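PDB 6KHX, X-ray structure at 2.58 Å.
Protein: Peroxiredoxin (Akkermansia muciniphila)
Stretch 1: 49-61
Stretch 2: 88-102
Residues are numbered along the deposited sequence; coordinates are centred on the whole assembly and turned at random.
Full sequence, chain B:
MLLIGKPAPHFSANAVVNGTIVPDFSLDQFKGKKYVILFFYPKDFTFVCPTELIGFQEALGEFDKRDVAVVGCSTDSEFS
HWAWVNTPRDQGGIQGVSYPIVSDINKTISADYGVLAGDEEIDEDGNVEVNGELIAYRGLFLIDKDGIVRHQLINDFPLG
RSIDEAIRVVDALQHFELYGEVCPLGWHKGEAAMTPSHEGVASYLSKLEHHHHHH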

# COMPACT_ATOMS: atom_id res chain seq x y z
N CYS B 49 36.88 18.04 25.70
CA CYS B 49 37.18 16.66 25.31
C CYS B 49 38.58 16.24 25.71
O CYS B 49 38.73 15.14 26.29
CB CYS B 49 36.92 16.52 23.81
SG CYS B 49 35.37 17.36 23.23
N PRO B 50 39.65 17.02 25.46
CA PRO B 50 40.98 16.59 25.94
C PRO B 50 41.07 16.49 27.46
O PRO B 50 41.77 15.61 27.96
CB PRO B 50 41.92 17.67 25.38
CG PRO B 50 41.06 18.83 25.09
CD PRO B 50 39.75 18.25 24.66
N THR B 51 40.39 17.36 28.21
CA THR B 51 40.45 17.24 29.66
C THR B 51 39.80 15.95 30.13
O THR B 51 40.33 15.28 31.03
CB THR B 51 39.81 18.46 30.33
OG1 THR B 51 38.39 18.33 30.34
CG2 THR B 51 40.20 19.69 29.58
N GLU B 52 38.68 15.57 29.52
CA GLU B 52 38.05 14.30 29.89
C GLU B 52 38.95 13.12 29.52
O GLU B 52 39.13 12.19 30.32
CB GLU B 52 36.68 14.18 29.22
CG GLU B 52 35.73 15.31 29.62
CD GLU B 52 34.33 15.12 29.08
OE1 GLU B 52 33.40 14.89 29.89
OE2 GLU B 52 34.15 15.21 27.84
N LEU B 53 39.55 13.15 28.33
CA LEU B 53 40.40 12.04 27.91
C LEU B 53 41.63 11.91 28.80
O LEU B 53 41.99 10.80 29.23
CB LEU B 53 40.80 12.22 26.44
CG LEU B 53 39.73 11.88 25.40
CD1 LEU B 53 39.78 12.80 24.18
CD2 LEU B 53 39.85 10.42 24.97
N ILE B 54 42.29 13.04 29.10
CA ILE B 54 43.47 13.01 29.95
C ILE B 54 43.11 12.58 31.37
O ILE B 54 43.83 11.78 31.99
CB ILE B 54 44.17 14.38 29.94
CG1 ILE B 54 44.78 14.63 28.56
CG2 ILE B 54 45.25 14.44 31.00
CD1 ILE B 54 45.18 16.07 28.32
N GLY B 55 41.99 13.08 31.91
CA GLY B 55 41.59 12.66 33.24
C GLY B 55 41.31 11.17 33.32
O GLY B 55 41.69 10.51 34.29
N PHE B 56 40.67 10.61 32.29
CA PHE B 56 40.48 9.16 32.26
C PHE B 56 41.82 8.43 32.20
O PHE B 56 41.96 7.34 32.78
CB PHE B 56 39.60 8.75 31.07
CG PHE B 56 38.13 8.66 31.41
CD1 PHE B 56 37.65 7.64 32.20
CD2 PHE B 56 37.23 9.58 30.89
CE1 PHE B 56 36.31 7.55 32.51
CE2 PHE B 56 35.89 9.50 31.19
CZ PHE B 56 35.43 8.48 32.00
N GLN B 57 42.80 9.00 31.50
CA GLN B 57 44.14 8.41 31.52
C GLN B 57 44.73 8.43 32.92
O GLN B 57 45.37 7.46 33.35
CB GLN B 57 45.05 9.15 30.54
CG GLN B 57 46.48 8.62 30.52
CD GLN B 57 46.57 7.18 30.04
OE1 GLN B 57 45.88 6.78 29.10
NE2 GLN B 57 47.45 6.41 30.66
N GLU B 58 44.54 9.53 33.66
CA GLU B 58 45.14 9.65 34.99
C GLU B 58 44.52 8.66 35.97
O GLU B 58 45.20 8.18 36.89
CB GLU B 58 44.98 11.07 35.54
CG GLU B 58 45.39 12.22 34.62
CD GLU B 58 46.89 12.35 34.41
OE1 GLU B 58 47.63 11.37 34.66
OE2 GLU B 58 47.34 13.44 34.00
N ALA B 59 43.23 8.36 35.80
CA ALA B 59 42.51 7.43 36.66
C ALA B 59 42.52 6.00 36.13
O ALA B 59 41.76 5.17 36.62
CB ALA B 59 41.07 7.92 36.86
N LEU B 60 43.35 5.71 35.13
CA LEU B 60 43.28 4.40 34.49
C LEU B 60 43.55 3.28 35.48
O LEU B 60 42.96 2.20 35.36
CB LEU B 60 44.27 4.33 33.32
CG LEU B 60 44.03 3.20 32.32
CD1 LEU B 60 42.58 3.19 31.86
CD2 LEU B 60 44.98 3.31 31.14
N GLY B 61 44.42 3.51 36.46
CA GLY B 61 44.69 2.47 37.44
C GLY B 61 43.48 2.13 38.29
O GLY B 61 43.25 0.96 38.62
N PRO B 88 51.45 17.52 22.21
CA PRO B 88 51.66 17.68 23.65
C PRO B 88 50.49 18.41 24.32
O PRO B 88 49.83 19.26 23.72
CB PRO B 88 52.96 18.50 23.74
CG PRO B 88 53.09 19.14 22.41
CD PRO B 88 52.50 18.19 21.42
N ARG B 89 50.25 18.05 25.58
CA ARG B 89 49.08 18.56 26.30
C ARG B 89 49.13 20.07 26.44
O ARG B 89 48.10 20.74 26.37
CB ARG B 89 49.00 17.91 27.68
CG ARG B 89 48.95 16.40 27.64
CD ARG B 89 48.79 15.79 29.01
NE ARG B 89 48.77 14.34 28.93
CZ ARG B 89 48.63 13.52 29.97
NH1 ARG B 89 48.52 14.01 31.20
NH2 ARG B 89 48.63 12.20 29.77
N ASP B 90 50.33 20.64 26.62
CA ASP B 90 50.46 22.08 26.77
C ASP B 90 50.13 22.83 25.48
O ASP B 90 50.07 24.06 25.49
CB ASP B 90 51.87 22.43 27.26
CG ASP B 90 52.97 21.79 26.43
OD1 ASP B 90 53.14 22.18 25.25
OD2 ASP B 90 53.66 20.89 26.96
N GLN B 91 49.91 22.10 24.38
CA GLN B 91 49.45 22.68 23.13
C GLN B 91 48.01 22.28 22.81
O GLN B 91 47.56 22.46 21.68
CB GLN B 91 50.38 22.24 21.99
CG GLN B 91 51.80 22.72 22.17
CD GLN B 91 52.69 22.32 21.00
OE1 GLN B 91 53.85 21.95 21.19
NE2 GLN B 91 52.14 22.39 19.79
N GLY B 92 47.29 21.75 23.79
CA GLY B 92 45.93 21.28 23.60
C GLY B 92 45.81 19.82 23.22
O GLY B 92 44.69 19.36 22.97
N GLY B 93 46.91 19.08 23.19
CA GLY B 93 46.90 17.69 22.79
C GLY B 93 46.57 16.73 23.92
O GLY B 93 46.37 17.12 25.07
N ILE B 94 46.52 15.45 23.57
CA ILE B 94 46.21 14.39 24.53
C ILE B 94 47.35 13.39 24.58
O ILE B 94 47.12 12.17 24.65
CB ILE B 94 44.87 13.71 24.19
CG1 ILE B 94 44.88 13.17 22.76
CG2 ILE B 94 43.70 14.65 24.43
CD1 ILE B 94 43.79 12.18 22.49
N GLN B 95 48.58 13.88 24.54
CA GLN B 95 49.75 13.02 24.65
C GLN B 95 49.67 12.20 25.93
O GLN B 95 49.30 12.71 26.99
CB GLN B 95 51.02 13.87 24.65
CG GLN B 95 52.30 13.12 24.33
CD GLN B 95 53.47 14.07 24.08
OE1 GLN B 95 53.76 14.44 22.94
NE2 GLN B 95 54.14 14.47 25.16
N GLY B 96 50.02 10.92 25.83
CA GLY B 96 50.01 10.03 26.97
C GLY B 96 48.73 9.27 27.20
O GLY B 96 48.70 8.40 28.09
N VAL B 97 47.66 9.56 26.46
CA VAL B 97 46.44 8.76 26.54
C VAL B 97 46.68 7.43 25.85
O VAL B 97 47.02 7.38 24.66
CB VAL B 97 45.25 9.51 25.93
CG1 VAL B 97 44.04 8.59 25.83
CG2 VAL B 97 44.93 10.74 26.77
N SER B 98 46.56 6.33 26.60
CA SER B 98 46.97 5.01 26.13
C SER B 98 45.83 4.02 25.93
O SER B 98 46.03 3.01 25.25
CB SER B 98 47.98 4.39 27.09
OG SER B 98 47.40 4.24 28.38
N TYR B 99 44.65 4.26 26.53
CA TYR B 99 43.52 3.36 26.36
C TYR B 99 42.93 3.51 24.95
O TYR B 99 43.25 4.48 24.24
CB TYR B 99 42.48 3.61 27.45
CG TYR B 99 41.97 5.02 27.51
CD1 TYR B 99 40.93 5.44 26.69
CD2 TYR B 99 42.53 5.94 28.39
CE1 TYR B 99 40.46 6.74 26.75
CE2 TYR B 99 42.06 7.24 28.46
CZ TYR B 99 41.03 7.63 27.63
OH TYR B 99 40.57 8.92 27.69
N PRO B 100 42.08 2.58 24.52
CA PRO B 100 41.57 2.65 23.14
C PRO B 100 40.69 3.86 22.91
O PRO B 100 39.80 4.17 23.72
CB PRO B 100 40.78 1.34 22.99
CG PRO B 100 41.30 0.44 24.04
CD PRO B 100 41.65 1.35 25.19
N ILE B 101 40.94 4.56 21.81
CA ILE B 101 40.09 5.65 21.33
C ILE B 101 39.55 5.22 19.98
O ILE B 101 40.29 5.17 18.99
CB ILE B 101 40.84 6.98 21.24
CG1 ILE B 101 41.61 7.24 22.54
CG2 ILE B 101 39.86 8.10 20.91
CD1 ILE B 101 42.49 8.48 22.51
N VAL B 102 38.25 4.90 19.94
CA VAL B 102 37.61 4.34 18.75
C VAL B 102 37.27 5.45 17.77
O VAL B 102 36.83 6.53 18.16
CB VAL B 102 36.36 3.55 19.16
CG1 VAL B 102 35.63 3.00 17.92
CG2 VAL B 102 36.72 2.44 20.11

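The most unusual feature of this contact is a tyrosine hydroxyl bonded to a main-chain carbonyl in mid-helix. Tyr99 OH donates to Leu53 O at 2.8 Å, and that oxygen also accepts the helical bond from Gln57 N at 3.0 Å, so one carbonyl serves both the helix and its neighbour. Leu53 O lies near the plane of the Tyr99 ring, at its edge, as expected for a phenolic donor. Apolar atoms gather nearby: Leu53 CD2 is 4.0 Å from Tyr99 CZ, and Phe56 CB is 3.9 Å from the same atom.

One turn along, Gln57 reaches the loop's backbone. Ser98 N donates to Gln57 OE1 at 2.6 Å with an N-H...acceptor angle of 165°, a short and nearly straight bond.

Arg89 combines three kinds of contact. Its NE and NH2 both donate to Gln95 O, at 2.6 and 2.9 Å, which fixes the guanidinium within its own loop. NH1 then forms a salt bridge with Glu58 OE2 at 3.1 Å, the carboxylate oxygen lying near the guanidinium plane, while Ile54 CG2 covers one face, 3.3 Å from NH1.

Ile94 CG2 packs 3.6 Å from Pro50 CB and 4.3 Å from both Leu53 CB and Ile54 CG1. The type II turn from Ile94 to Val97 brings Val97 CG2 within 4.4 Å of Leu53 CB.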